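Local atomic coordinates of linoleate 11-lipoxygenase (Gaeumannomyces graminis, PDB entry 5FX8), a protein that uses a catalytic manganese ion to oxygenate linoleic and alpha-linolenic acids to their 11S- and 13R-hydroperoxides. Residues 224-236 and 496-508. Numbering follows the deposited sequence.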
ATOM      1  N   THR A 224      25.272  10.598   5.480  1.00 13.86           N
ATOM      2  CA  THR A 224      25.268  11.946   5.994  1.00 12.13           C
ATOM      3  C   THR A 224      23.892  12.556   5.837  1.00 13.76           C
ATOM      4  O   THR A 224      23.370  12.599   4.720  1.00 14.61           O
ATOM      5  CB  THR A 224      26.281  12.803   5.244  1.00 12.08           C
ATOM      6  OG1 THR A 224      27.544  12.131   5.220  1.00 17.22           O
ATOM      7  CG2 THR A 224      26.414  14.166   5.886  1.00 10.04           C
ATOM      8  N   PRO A 225      23.298  13.081   6.896  1.00 12.51           N
ATOM      9  CA  PRO A 225      21.969  13.667   6.774  1.00 11.98           C
ATOM     10  C   PRO A 225      21.960  14.897   5.884  1.00 15.56           C
ATOM     11  O   PRO A 225      22.973  15.566   5.678  1.00 19.38           O
ATOM     12  CB  PRO A 225      21.622  14.036   8.213  1.00 13.20           C
ATOM     13  CG  PRO A 225      22.468  13.196   9.018  1.00 14.79           C
ATOM     14  CD  PRO A 225      23.746  13.078   8.289  1.00 13.93           C
ATOM     15  N   GLN A 226      20.781  15.186   5.351  1.00 15.60           N
ATOM     16  CA  GLN A 226      20.569  16.433   4.652  1.00 15.49           C
ATOM     17  C   GLN A 226      20.752  17.601   5.613  1.00 17.22           C
ATOM     18  O   GLN A 226      20.433  17.489   6.797  1.00 23.27           O
ATOM     19  CB  GLN A 226      19.166  16.493   4.074  1.00 17.71           C
ATOM     20  CG  GLN A 226      18.785  15.393   3.119  1.00 12.77           C
ATOM     21  CD  GLN A 226      17.431  15.667   2.570  1.00 16.95           C
ATOM     22  OE1 GLN A 226      17.281  16.513   1.697  1.00 20.77           O
ATOM     23  NE2 GLN A 226      16.423  14.999   3.101  1.00 13.32           N
ATOM     24  N   PRO A 227      21.224  18.741   5.122  1.00 19.58           N
ATOM     25  CA  PRO A 227      21.375  19.917   5.993  1.00 18.03           C
ATOM     26  C   PRO A 227      20.073  20.286   6.686  1.00 16.52           C
ATOM     27  O   PRO A 227      18.992  20.210   6.104  1.00 18.96           O
ATOM     28  CB  PRO A 227      21.830  21.019   5.026  1.00 20.48           C
ATOM     29  CG  PRO A 227      21.483  20.506   3.655  1.00 22.07           C
ATOM     30  CD  PRO A 227      21.612  19.019   3.731  1.00 18.36           C
ATOM     31  N   GLY A 228      20.183  20.704   7.941  1.00 16.69           N
ATOM     32  CA  GLY A 228      19.016  20.928   8.762  1.00 17.73           C
ATOM     33  C   GLY A 228      18.369  19.666   9.300  1.00 22.75           C
ATOM     34  O   GLY A 228      17.412  19.767  10.072  1.00 23.53           O
ATOM     35  N   ARG A 229      18.869  18.487   8.904  1.00 19.93           N
ATOM     36  CA  ARG A 229      18.436  17.175   9.343  1.00 19.55           C
ATOM     37  C   ARG A 229      19.557  16.460  10.068  1.00 19.70           C
ATOM     38  O   ARG A 229      20.741  16.679   9.810  1.00 15.77           O
ATOM     39  CB  ARG A 229      18.013  16.291   8.183  1.00 18.87           C
ATOM     40  CG  ARG A 229      17.029  16.951   7.283  1.00 18.54           C
ATOM     41  CD  ARG A 229      15.742  17.355   7.969  1.00 18.00           C
ATOM     42  NE  ARG A 229      14.807  17.946   7.044  1.00 20.30           N
ATOM     43  CZ  ARG A 229      14.656  19.270   6.886  1.00 26.48           C
ATOM     44  NH1 ARG A 229      15.378  20.172   7.535  1.00 26.34           N
ATOM     45  NH2 ARG A 229      13.776  19.721   6.030  1.00 23.24           N
ATOM     46  N   TYR A 230      19.157  15.565  10.953  1.00 16.17           N
ATOM     47  CA  TYR A 230      20.108  14.837  11.753  1.00 16.56           C
ATOM     48  C   TYR A 230      19.622  13.405  11.895  1.00 17.36           C
ATOM     49  O   TYR A 230      18.462  13.102  11.625  1.00 16.11           O
ATOM     50  CB  TYR A 230      20.276  15.517  13.101  1.00 18.98           C
ATOM     51  CG  TYR A 230      20.521  16.985  12.985  1.00 17.87           C
ATOM     52  CD1 TYR A 230      19.468  17.882  12.901  1.00 18.25           C
ATOM     53  CD2 TYR A 230      21.813  17.481  12.965  1.00 19.41           C
ATOM     54  CE1 TYR A 230      19.696  19.219  12.791  1.00 19.74           C
ATOM     55  CE2 TYR A 230      22.057  18.819  12.874  1.00 17.47           C
ATOM     56  CZ  TYR A 230      21.005  19.687  12.786  1.00 19.58           C
ATOM     57  OH  TYR A 230      21.260  21.034  12.688  1.00 22.59           O
ATOM     58  N   ALA A 231      20.520  12.522  12.321  1.00 17.14           N
ATOM     59  CA  ALA A 231      20.195  11.108  12.425  1.00 16.13           C
ATOM     60  C   ALA A 231      21.310  10.388  13.162  1.00 17.05           C
ATOM     61  O   ALA A 231      22.463  10.812  13.106  1.00 19.57           O
ATOM     62  CB  ALA A 231      19.999  10.480  11.043  1.00 15.04           C
ATOM     63  N   ALA A 232      20.968   9.278  13.818  1.00 16.90           N
ATOM     64  CA  ALA A 232      21.945   8.463  14.526  1.00 17.44           C
ATOM     65  C   ALA A 232      22.219   7.198  13.722  1.00 16.01           C
ATOM     66  O   ALA A 232      21.932   7.142  12.528  1.00 21.88           O
ATOM     67  CB  ALA A 232      21.453   8.166  15.947  1.00 16.99           C
ATOM     68  N   ALA A 233      22.800   6.191  14.366  1.00 14.27           N
ATOM     69  CA  ALA A 233      22.963   4.877  13.760  1.00 15.39           C
ATOM     70  C   ALA A 233      22.771   3.847  14.882  1.00 16.76           C
ATOM     71  O   ALA A 233      23.678   3.150  15.326  1.00 16.82           O
ATOM     72  CB  ALA A 233      24.310   4.745  13.058  1.00 13.45           C
ATOM     73  N   CYS A 234      21.542   3.751  15.373  1.00 13.72           N
ATOM     74  CA  CYS A 234      21.310   3.104  16.654  1.00 14.21           C
ATOM     75  C   CYS A 234      21.481   1.596  16.583  1.00 14.30           C
ATOM     76  O   CYS A 234      21.142   0.947  15.593  1.00 18.71           O
ATOM     77  CB  CYS A 234      19.919   3.426  17.164  1.00 13.00           C
ATOM     78  SG  CYS A 234      19.789   5.108  17.714  1.00 21.25           S
ATOM     79  N   GLN A 235      22.039   1.048  17.641  1.00 16.33           N
ATOM     80  CA  GLN A 235      21.950  -0.363  17.940  1.00 12.85           C
ATOM     81  C   GLN A 235      21.066  -0.457  19.161  1.00 14.53           C
ATOM     82  O   GLN A 235      21.301   0.238  20.145  1.00 14.95           O
ATOM     83  CB  GLN A 235      23.316  -0.966  18.225  1.00 13.93           C
ATOM     84  CG  GLN A 235      24.246  -0.935  17.079  1.00 16.18           C
ATOM     85  CD  GLN A 235      25.552  -1.553  17.431  1.00 16.40           C
ATOM     86  OE1 GLN A 235      25.984  -2.512  16.797  1.00 16.25           O
ATOM     87  NE2 GLN A 235      26.195  -1.027  18.454  1.00 16.19           N
ATOM     88  N   GLY A 236      20.032  -1.284  19.083  1.00 14.19           N
ATOM     89  CA  GLY A 236      19.134  -1.512  20.194  1.00 12.76           C
ATOM     90  C   GLY A 236      19.346  -2.914  20.737  1.00 12.63           C
ATOM     91  O   GLY A 236      19.393  -3.883  19.977  1.00 16.95           O
ATOM     92  N   HIS A 496       7.722   8.153  15.905  1.00 13.43           N
ATOM     93  CA  HIS A 496       8.349   7.676  14.676  1.00 12.75           C
ATOM     94  C   HIS A 496       8.502   8.769  13.635  1.00 11.85           C
ATOM     95  O   HIS A 496       7.776   8.779  12.635  1.00 17.53           O
ATOM     96  CB  HIS A 496       7.532   6.555  14.052  1.00 14.87           C
ATOM     97  CG  HIS A 496       7.273   5.411  14.968  1.00 14.95           C
ATOM     98  ND1 HIS A 496       6.113   5.294  15.696  1.00 18.56           N
ATOM     99  CD2 HIS A 496       8.015   4.316  15.254  1.00 16.69           C
ATOM    100  CE1 HIS A 496       6.152   4.177  16.395  1.00 14.58           C
ATOM    101  NE2 HIS A 496       7.295   3.567  16.146  1.00 20.00           N
ATOM    102  N   PRO A 497       9.472   9.663  13.796  1.00 11.22           N
ATOM    103  CA  PRO A 497       9.660  10.736  12.812  1.00 11.41           C
ATOM    104  C   PRO A 497      10.531  10.339  11.629  1.00 11.66           C
ATOM    105  O   PRO A 497      11.556   9.670  11.764  1.00 11.55           O
ATOM    106  CB  PRO A 497      10.338  11.831  13.638  1.00 11.52           C
ATOM    107  CG  PRO A 497      11.108  11.103  14.627  1.00 14.65           C
ATOM    108  CD  PRO A 497      10.372   9.813  14.944  1.00 13.23           C
ATOM    109  N   ALA A 498      10.102  10.760  10.443  1.00 10.45           N
ATOM    110  CA  ALA A 498      10.904  10.520   9.256  1.00 10.85           C
ATOM    111  C   ALA A 498      12.264  11.207   9.331  1.00 12.93           C
ATOM    112  O   ALA A 498      13.243  10.695   8.793  1.00 12.41           O
ATOM    113  CB  ALA A 498      10.151  10.989   8.031  1.00 11.06           C
ATOM    114  N   ALA A 499      12.359  12.348  10.003  1.00 13.27           N
ATOM    115  CA  ALA A 499      13.628  13.034  10.135  1.00 13.12           C
ATOM    116  C   ALA A 499      13.771  13.605  11.537  1.00 16.91           C
ATOM    117  O   ALA A 499      12.781  13.880  12.213  1.00 14.34           O
ATOM    118  CB  ALA A 499      13.756  14.161   9.103  1.00 13.20           C
ATOM    119  N   LEU A 500      15.013  13.813  11.961  1.00 16.14           N
ATOM    120  CA  LEU A 500      15.288  14.535  13.197  1.00 17.91           C
ATOM    121  C   LEU A 500      15.770  15.943  12.871  1.00 18.68           C
ATOM    122  O   LEU A 500      16.589  16.134  11.968  1.00 18.20           O
ATOM    123  CB  LEU A 500      16.327  13.812  14.044  1.00 17.05           C
ATOM    124  CG  LEU A 500      16.094  12.320  14.275  1.00 17.61           C
ATOM    125  CD1 LEU A 500      17.168  11.797  15.202  1.00 21.45           C
ATOM    126  CD2 LEU A 500      14.717  12.066  14.859  1.00 15.69           C
ATOM    127  N   TYR A 501      15.269  16.921  13.619  1.00 18.21           N
ATOM    128  CA  TYR A 501      15.423  18.326  13.289  1.00 16.94           C
ATOM    129  C   TYR A 501      16.324  19.058  14.272  1.00 19.64           C
ATOM    130  O   TYR A 501      16.429  20.276  14.215  1.00 20.80           O
ATOM    131  CB  TYR A 501      14.043  18.988  13.190  1.00 20.11           C
ATOM    132  CG  TYR A 501      13.254  18.520  11.977  1.00 20.58           C
ATOM    133  CD1 TYR A 501      12.477  17.373  12.040  1.00 19.21           C
ATOM    134  CD2 TYR A 501      13.316  19.204  10.756  1.00 18.39           C
ATOM    135  CE1 TYR A 501      11.778  16.930  10.967  1.00 15.77           C
ATOM    136  CE2 TYR A 501      12.611  18.761   9.665  1.00 18.28           C
ATOM    137  CZ  TYR A 501      11.852  17.611   9.792  1.00 19.72           C
ATOM    138  OH  TYR A 501      11.134  17.107   8.758  1.00 27.14           O
ATOM    139  N   ALA A 502      17.007  18.339  15.142  1.00 20.91           N
ATOM    140  CA  ALA A 502      17.938  18.943  16.065  1.00 18.37           C
ATOM    141  C   ALA A 502      19.108  17.992  16.213  1.00 19.65           C
ATOM    142  O   ALA A 502      18.941  16.779  16.081  1.00 23.13           O
ATOM    143  CB  ALA A 502      17.290  19.218  17.430  1.00 18.96           C
ATOM    144  N   PRO A 503      20.303  18.512  16.466  1.00 21.56           N
ATOM    145  CA  PRO A 503      21.494  17.658  16.473  1.00 20.47           C
ATOM    146  C   PRO A 503      21.438  16.600  17.553  1.00 19.25           C
ATOM    147  O   PRO A 503      20.863  16.799  18.624  1.00 24.32           O
ATOM    148  CB  PRO A 503      22.633  18.649  16.740  1.00 18.61           C
ATOM    149  CG  PRO A 503      22.112  19.917  16.292  1.00 20.10           C
ATOM    150  CD  PRO A 503      20.658  19.930  16.601  1.00 17.66           C
ATOM    151  N   ILE A 504      22.084  15.478  17.261  1.00 19.37           N
ATOM    152  CA  ILE A 504      22.167  14.376  18.218  1.00 18.69           C
ATOM    153  C   ILE A 504      22.847  14.870  19.479  1.00 19.47           C
ATOM    154  O   ILE A 504      23.986  15.363  19.402  1.00 24.60           O
ATOM    155  CB  ILE A 504      22.950  13.194  17.623  1.00 19.92           C
ATOM    156  CG1 ILE A 504      22.262  12.639  16.380  1.00 18.16           C
ATOM    157  CG2 ILE A 504      23.180  12.128  18.669  1.00 17.89           C
ATOM    158  CD1 ILE A 504      20.864  12.330  16.592  1.00 18.87           C
ATOM    159  N   PRO A 505      22.231  14.717  20.651  1.00 20.97           N
ATOM    160  CA  PRO A 505      22.841  15.216  21.891  1.00 20.43           C
ATOM    161  C   PRO A 505      24.259  14.714  22.125  1.00 21.86           C
ATOM    162  O   PRO A 505      24.663  13.650  21.651  1.00 18.91           O
ATOM    163  CB  PRO A 505      21.892  14.707  22.979  1.00 21.54           C
ATOM    164  CG  PRO A 505      20.569  14.533  22.272  1.00 20.50           C
ATOM    165  CD  PRO A 505      20.910  14.100  20.884  1.00 20.20           C
ATOM    166  N   THR A 506      25.019  15.521  22.871  1.00 27.43           N
ATOM    167  CA  THR A 506      26.376  15.186  23.287  1.00 24.25           C
ATOM    168  C   THR A 506      26.508  14.926  24.784  1.00 25.13           C
ATOM    169  O   THR A 506      27.598  14.569  25.227  1.00 28.55           O
ATOM    170  CB  THR A 506      27.350  16.295  22.882  1.00 24.94           C
ATOM    171  OG1 THR A 506      26.915  17.556  23.416  1.00 32.90           O
ATOM    172  CG2 THR A 506      27.420  16.393  21.402  1.00 22.75           C
ATOM    173  N   ALA A 507      25.447  15.096  25.571  1.00 25.30           N
ATOM    174  CA  ALA A 507      25.459  14.774  26.997  1.00 29.49           C
ATOM    175  C   ALA A 507      24.077  14.267  27.380  1.00 30.22           C
ATOM    176  O   ALA A 507      23.253  13.979  26.515  1.00 36.39           O
ATOM    177  CB  ALA A 507      25.863  15.995  27.830  1.00 34.38           C
ATOM    178  N   LYS A 508      23.795  14.198  28.674  1.00 31.47           N
ATOM    179  CA  LYS A 508      22.518  13.666  29.145  1.00 32.89           C
ATOM    180  C   LYS A 508      21.603  14.795  29.624  1.00 35.88           C
ATOM    181  O   LYS A 508      21.262  14.922  30.792  1.00 36.05           O
ATOM    182  CB  LYS A 508      22.756  12.634  30.231  1.00 31.56           C
ATOM    183  CG  LYS A 508      23.527  11.403  29.765  1.00 30.56           C
ATOM    184  CD  LYS A 508      22.720  10.584  28.748  1.00 31.24           C
ATOM    185  CE  LYS A 508      23.430   9.306  28.294  1.00 24.50           C
ATOM    186  NZ  LYS A 508      22.965   8.087  29.018  1.00 23.53           N
TER
HETATM  187  O   HOH W   1      16.665  11.645  10.343  1.00 20.66           O
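The ring of Tyr-230 lies flat against the backbone that runs from Ala-502 into Pro-503. The carbonyl carbon of Ala-502 sits toward the rim of one face, whereas the Pro-503 nitrogen lies over the middle of that same face, so the aromatic ring covers the peptide link between the two residues. Pro-503 extends alongside the tyrosine and adds a CH-pi contact, its CG 4.0 Å from the ring centroid and 29° off the normal. With CG anti to its own carbonyl carbon (chi1 -49°), Tyr-230 directs the ring across this strip of main chain.

Beside it, Arg-229 and Tyr-501 run in the same direction. CE2 of Tyr-501 stands over the centre of the guanidinium, 3.5 Å from Arg-229 CZ, but the two planes are inclined by 41°, which makes this an oblique contact rather than a parallel stack. A bend at chi2 turns the arginine chain, whose CD also touches Ala-499 CB.

Between these two aromatic contacts the main chains meet in a single antiparallel bridge, a hydrogen-bonded pair in which only one of the two direct bonds forms: Tyr-230 N donates to Leu-500 O at 2.8 Å. A water takes the place of the second, donating to Tyr-230 O and accepting from Leu-500 N at 3.2 Å. Leu-500 O also receives a CA-H...O contact from Arg-229. The bridge joins the lead-in to strand 235-241 to the long loop between helices 485-490 and 526-539 of the lipoxygenase fold, away from the manganese site.

Farther along, Ile-504 CD1 approaches Ala-232 CB at 4.3 Å, and the isoleucine side chain also rests on Met-277 of helix 268-305. A type II turn from Gln-226 to Arg-229, closed by Arg-229 N to Gln-226 O, leads the chain into the bridge.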